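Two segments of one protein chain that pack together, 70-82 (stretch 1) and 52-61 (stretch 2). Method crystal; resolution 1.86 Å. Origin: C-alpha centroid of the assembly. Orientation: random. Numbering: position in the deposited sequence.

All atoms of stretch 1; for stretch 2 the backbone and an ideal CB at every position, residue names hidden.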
# COMPACT_ATOMS: atom_id res chain seq x y z
N ALA A 70 12.42 -5.05 16.27
CA ALA A 70 11.62 -4.11 17.06
C ALA A 70 10.35 -3.69 16.30
O ALA A 70 9.25 -3.65 16.86
CB ALA A 70 12.44 -2.89 17.44
N LEU A 71 10.51 -3.39 15.02
CA LEU A 71 9.40 -2.86 14.23
C LEU A 71 8.25 -3.86 14.12
O LEU A 71 7.08 -3.48 14.27
CB LEU A 71 9.89 -2.37 12.86
CG LEU A 71 8.98 -1.40 12.08
CD1 LEU A 71 9.15 0.05 12.51
CD2 LEU A 71 9.23 -1.52 10.59
N SER A 72 8.57 -5.13 13.88
CA SER A 72 7.56 -6.18 13.63
C SER A 72 6.63 -6.45 14.82
O SER A 72 5.47 -6.87 14.63
CB SER A 72 8.22 -7.49 13.18
OG SER A 72 8.96 -8.06 14.24
N GLN A 73 7.14 -6.23 16.03
CA GLN A 73 6.32 -6.41 17.24
C GLN A 73 5.51 -5.14 17.59
O GLN A 73 4.63 -5.20 18.46
CB GLN A 73 7.14 -6.93 18.44
CG GLN A 73 7.92 -8.22 18.21
CD GLN A 73 7.11 -9.36 17.59
OE1 GLN A 73 6.09 -9.80 18.13
NE2 GLN A 73 7.58 -9.86 16.45
N ASN A 74 5.78 -4.04 16.88
CA ASN A 74 5.06 -2.76 17.06
C ASN A 74 4.04 -2.46 15.93
O ASN A 74 3.43 -1.38 15.90
CB ASN A 74 6.06 -1.60 17.22
CG ASN A 74 6.80 -1.63 18.56
OD1 ASN A 74 6.20 -1.86 19.60
ND2 ASN A 74 8.11 -1.38 18.53
N ILE A 75 3.87 -3.39 14.99
CA ILE A 75 2.90 -3.23 13.90
C ILE A 75 2.02 -4.46 13.70
O ILE A 75 2.37 -5.57 14.13
CB ILE A 75 3.61 -2.84 12.57
CG1 ILE A 75 4.52 -3.98 12.06
CG2 ILE A 75 4.40 -1.55 12.76
CD1 ILE A 75 5.11 -3.77 10.68
N SER A 76 0.88 -4.28 13.02
CA SER A 76 0.00 -5.38 12.70
C SER A 76 0.18 -5.88 11.27
O SER A 76 -0.08 -7.04 10.98
CB SER A 76 -1.46 -5.00 12.98
OG SER A 76 -1.82 -3.81 12.30
N GLY A 77 0.60 -4.98 10.39
CA GLY A 77 0.78 -5.31 8.97
C GLY A 77 1.59 -4.23 8.27
O GLY A 77 1.84 -3.14 8.83
N ALA A 78 2.02 -4.52 7.05
CA ALA A 78 2.85 -3.56 6.30
C ALA A 78 2.47 -3.59 4.83
O ALA A 78 2.11 -4.64 4.29
CB ALA A 78 4.32 -3.89 6.47
N ILE A 79 2.56 -2.44 4.18
CA ILE A 79 2.30 -2.34 2.76
C ILE A 79 3.53 -1.73 2.11
O ILE A 79 3.88 -0.58 2.38
CB ILE A 79 1.05 -1.49 2.46
CG1 ILE A 79 -0.16 -2.01 3.26
CG2 ILE A 79 0.73 -1.54 0.98
CD1 ILE A 79 -1.46 -1.29 2.90
N VAL A 80 4.17 -2.49 1.22
CA VAL A 80 5.53 -2.16 0.74
C VAL A 80 5.51 -1.69 -0.73
O VAL A 80 4.87 -2.33 -1.57
CB VAL A 80 6.47 -3.40 0.90
CG1 VAL A 80 7.84 -3.16 0.25
CG2 VAL A 80 6.67 -3.72 2.38
N ARG A 81 6.21 -0.61 -1.05
CA ARG A 81 6.24 -0.11 -2.42
C ARG A 81 7.15 -0.98 -3.28
O ARG A 81 8.29 -1.23 -2.89
CB ARG A 81 6.75 1.31 -2.50
CG ARG A 81 6.49 1.92 -3.86
CD ARG A 81 7.01 3.35 -3.95
NE ARG A 81 8.47 3.41 -4.07
CZ ARG A 81 9.15 4.53 -4.35
NH1 ARG A 81 8.51 5.66 -4.58
NH2 ARG A 81 10.49 4.51 -4.41
N VAL A 82 6.64 -1.43 -4.42
CA VAL A 82 7.43 -2.25 -5.36
C VAL A 82 7.76 -1.46 -6.65
O VAL A 82 8.85 -1.59 -7.24
CB VAL A 82 6.71 -3.60 -5.64
CG1 VAL A 82 7.41 -4.45 -6.70
CG2 VAL A 82 6.63 -4.39 -4.33
N UNK A 52 -2.18 -2.68 16.96
CA UNK A 52 -0.97 -2.01 16.54
C UNK A 52 -1.20 -1.49 15.11
O UNK A 52 -2.00 -2.06 14.37
CB UNK A 52 0.24 -2.95 16.62
N UNK A 53 -0.54 -0.38 14.74
CA UNK A 53 -0.86 0.26 13.47
C UNK A 53 -0.36 -0.51 12.25
O UNK A 53 0.52 -1.37 12.37
CB UNK A 53 -0.27 1.67 13.45
N UNK A 54 -0.94 -0.21 11.09
CA UNK A 54 -0.45 -0.71 9.81
C UNK A 54 0.43 0.38 9.18
O UNK A 54 0.01 1.54 9.08
CB UNK A 54 -1.61 -1.09 8.89
N UNK A 55 1.64 0.00 8.77
CA UNK A 55 2.53 0.94 8.12
C UNK A 55 2.62 0.68 6.61
O UNK A 55 2.26 -0.39 6.11
CB UNK A 55 3.92 0.87 8.75
N UNK A 56 3.04 1.72 5.88
CA UNK A 56 3.50 1.55 4.51
C UNK A 56 4.90 2.14 4.39
O UNK A 56 5.23 3.14 5.06
CB UNK A 56 2.54 2.21 3.52
N UNK A 57 5.71 1.49 3.57
CA UNK A 57 7.14 1.74 3.46
C UNK A 57 7.52 1.68 2.00
O UNK A 57 6.86 0.99 1.20
CB UNK A 57 7.95 0.74 4.28
N UNK A 58 8.59 2.38 1.68
CA UNK A 58 9.16 2.42 0.33
C UNK A 58 10.70 2.46 0.46
O UNK A 58 11.23 2.41 1.59
CB UNK A 58 8.64 3.63 -0.45
N UNK A 59 11.38 2.62 -0.67
CA UNK A 59 12.83 2.80 -0.70
C UNK A 59 13.33 4.04 0.02
O UNK A 59 14.52 4.13 0.33
CB UNK A 59 13.30 2.85 -2.15
N UNK A 60 12.44 5.01 0.29
CA UNK A 60 12.75 6.18 1.14
C UNK A 60 12.98 5.86 2.60
O UNK A 60 13.54 6.68 3.34
CB UNK A 60 11.61 7.20 1.05
N UNK A 61 12.53 4.68 3.03
CA UNK A 61 12.86 4.16 4.35
C UNK A 61 13.94 3.08 4.21
O UNK A 61 13.65 1.96 3.80
CB UNK A 61 11.61 3.60 5.04

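Position 52 lies beside the loop that follows the helix of stretch 1. Its CA-to-CB bond points toward that loop, and the ideal CB is 3.6 Å from Asn74 O. Backbone carbonyls lie along the way out, so a long side chain with a polar or positive end would suit. The residue is Lys52. Its chain runs past the loop, with CE 3.0 Å from Gln73 O, and a water bridges its NZ (3.1 Å) to Asn74 OD1 (2.9 Å from the same water). Ser76 OG donates a hydrogen bond to Lys52 O (2.7 Å).

At 53 the CB points sideways, and phi is -74°, a value proline accepts. The carbonyl takes a 3.0 Å hydrogen bond from Ser76 N, while the amide has no partner in stretch 1, so many residues would serve. Pro53 is found, needing no amide hydrogen; its CD packs 3.4 Å from Asn74 O.

From 54 to 57 the chain is a strand parallel to 77-82, and its side chains alternate between the two faces of the sheet. Position 54 shares a face with Ile79 and lies beside Gly77, which has no side chain. The space left there, bordered by Ser76 OG, favors an aliphatic residue, branched or not. Ile54 places CG1 3.3 Å from Ser76 OG and CG2 4.3 Å from Ile79 CG1.

Position 55 turns to the other face, where Leu71, Ile75 and Ala78 offer an apolar surface. The small Ala78 leaves room for a sizeable aliphatic side chain: valine would reach less far, leucine or isoleucine farther. Ile55 fills the place, with CD1 3.7 Å from Leu71 CD2, CG2 3.8 Å from Ile75 CG2 and CG1 4.0 Å from Ala78 CB. Its backbone is held at both ends, N donating to Gly77 O (3.1 Å) and O accepting from Ile79 N (2.8 Å).

At 56 the ideal CB is only 3.3 Å from Ile79 O, a tight approach, and stretch 1 offers no charge to select a polar group. A small or apolar residue would be a fair guess. The deposited Asp56 instead leads its end away from stretch 1, and OD1 is hydrogen-bonded elsewhere in the structure.

Position 57 shares the face of Ala78 and Val80, so an aliphatic residue is expected. Leu57 meets it, while its N donates to Ile79 O (3.0 Å) and its O accepts from Arg81 N (2.8 Å).

Position 58 begins a type I turn, and its CB points sideways near Arg81 CB; a small residue suits. Ser58 lays CB over one face of the Arg81 guanidinium, and its OG accepts a hydrogen bond from the backbone N of position 60 (3.1 Å).

Position 59 lies within the turn and could hold many residues; it is Gly59. At 60 the ideal CB meets nothing, but Trp60 reaches back, a water joining its NE1 (2.8 Å) to Arg81 NH1 (3.2 Å). Position 61, out of reach, is Gln61, whose OE1 accepts from Ser58 N (2.8 Å).

Stretch 2, residues 52-61: KPIIDLSGWQ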
# COMPACT_ATOMS: atom_id res chain seq x y z
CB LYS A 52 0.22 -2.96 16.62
CG LYS A 52 0.78 -3.10 18.04
CD LYS A 52 1.35 -4.49 18.29
CE LYS A 52 1.97 -4.63 19.68
NZ LYS A 52 1.24 -3.86 20.72
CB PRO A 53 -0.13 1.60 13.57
CG PRO A 53 1.02 1.33 14.46
CD PRO A 53 0.53 0.33 15.47
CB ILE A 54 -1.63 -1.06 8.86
CG1 ILE A 54 -2.46 -2.23 9.44
CG2 ILE A 54 -1.13 -1.32 7.43
CD1 ILE A 54 -3.90 -2.21 8.95
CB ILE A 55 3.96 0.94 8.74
CG1 ILE A 55 4.67 -0.40 8.45
CG2 ILE A 55 3.87 1.26 10.23
CD1 ILE A 55 6.11 -0.46 8.93
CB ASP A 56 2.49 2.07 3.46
CG ASP A 56 2.23 3.57 3.57
OD1 ASP A 56 1.25 3.97 4.25
OD2 ASP A 56 3.01 4.36 2.98
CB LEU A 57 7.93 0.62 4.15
CG LEU A 57 7.89 0.45 5.64
CD1 LEU A 57 8.47 -0.92 5.95
CD2 LEU A 57 8.72 1.55 6.30
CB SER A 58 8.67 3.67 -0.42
OG SER A 58 9.31 4.82 0.08
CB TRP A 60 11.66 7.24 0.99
CG TRP A 60 11.62 7.80 -0.41
CD1 TRP A 60 10.61 7.66 -1.36
CD2 TRP A 60 12.65 8.60 -1.06
NE1 TRP A 60 10.95 8.31 -2.53
CE2 TRP A 60 12.16 8.89 -2.41
CE3 TRP A 60 13.90 9.10 -0.68
CZ2 TRP A 60 12.91 9.64 -3.32
CZ3 TRP A 60 14.64 9.85 -1.60
CH2 TRP A 60 14.15 10.11 -2.89
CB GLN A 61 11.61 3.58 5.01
CG GLN A 61 10.59 4.63 5.42
CD GLN A 61 9.85 5.24 4.24
OE1 GLN A 61 9.34 4.53 3.38
NE2 GLN A 61 9.81 6.56 4.18
O HOH W 1 3.42 -1.73 20.27
O HOH W 2 10.10 8.31 -5.22
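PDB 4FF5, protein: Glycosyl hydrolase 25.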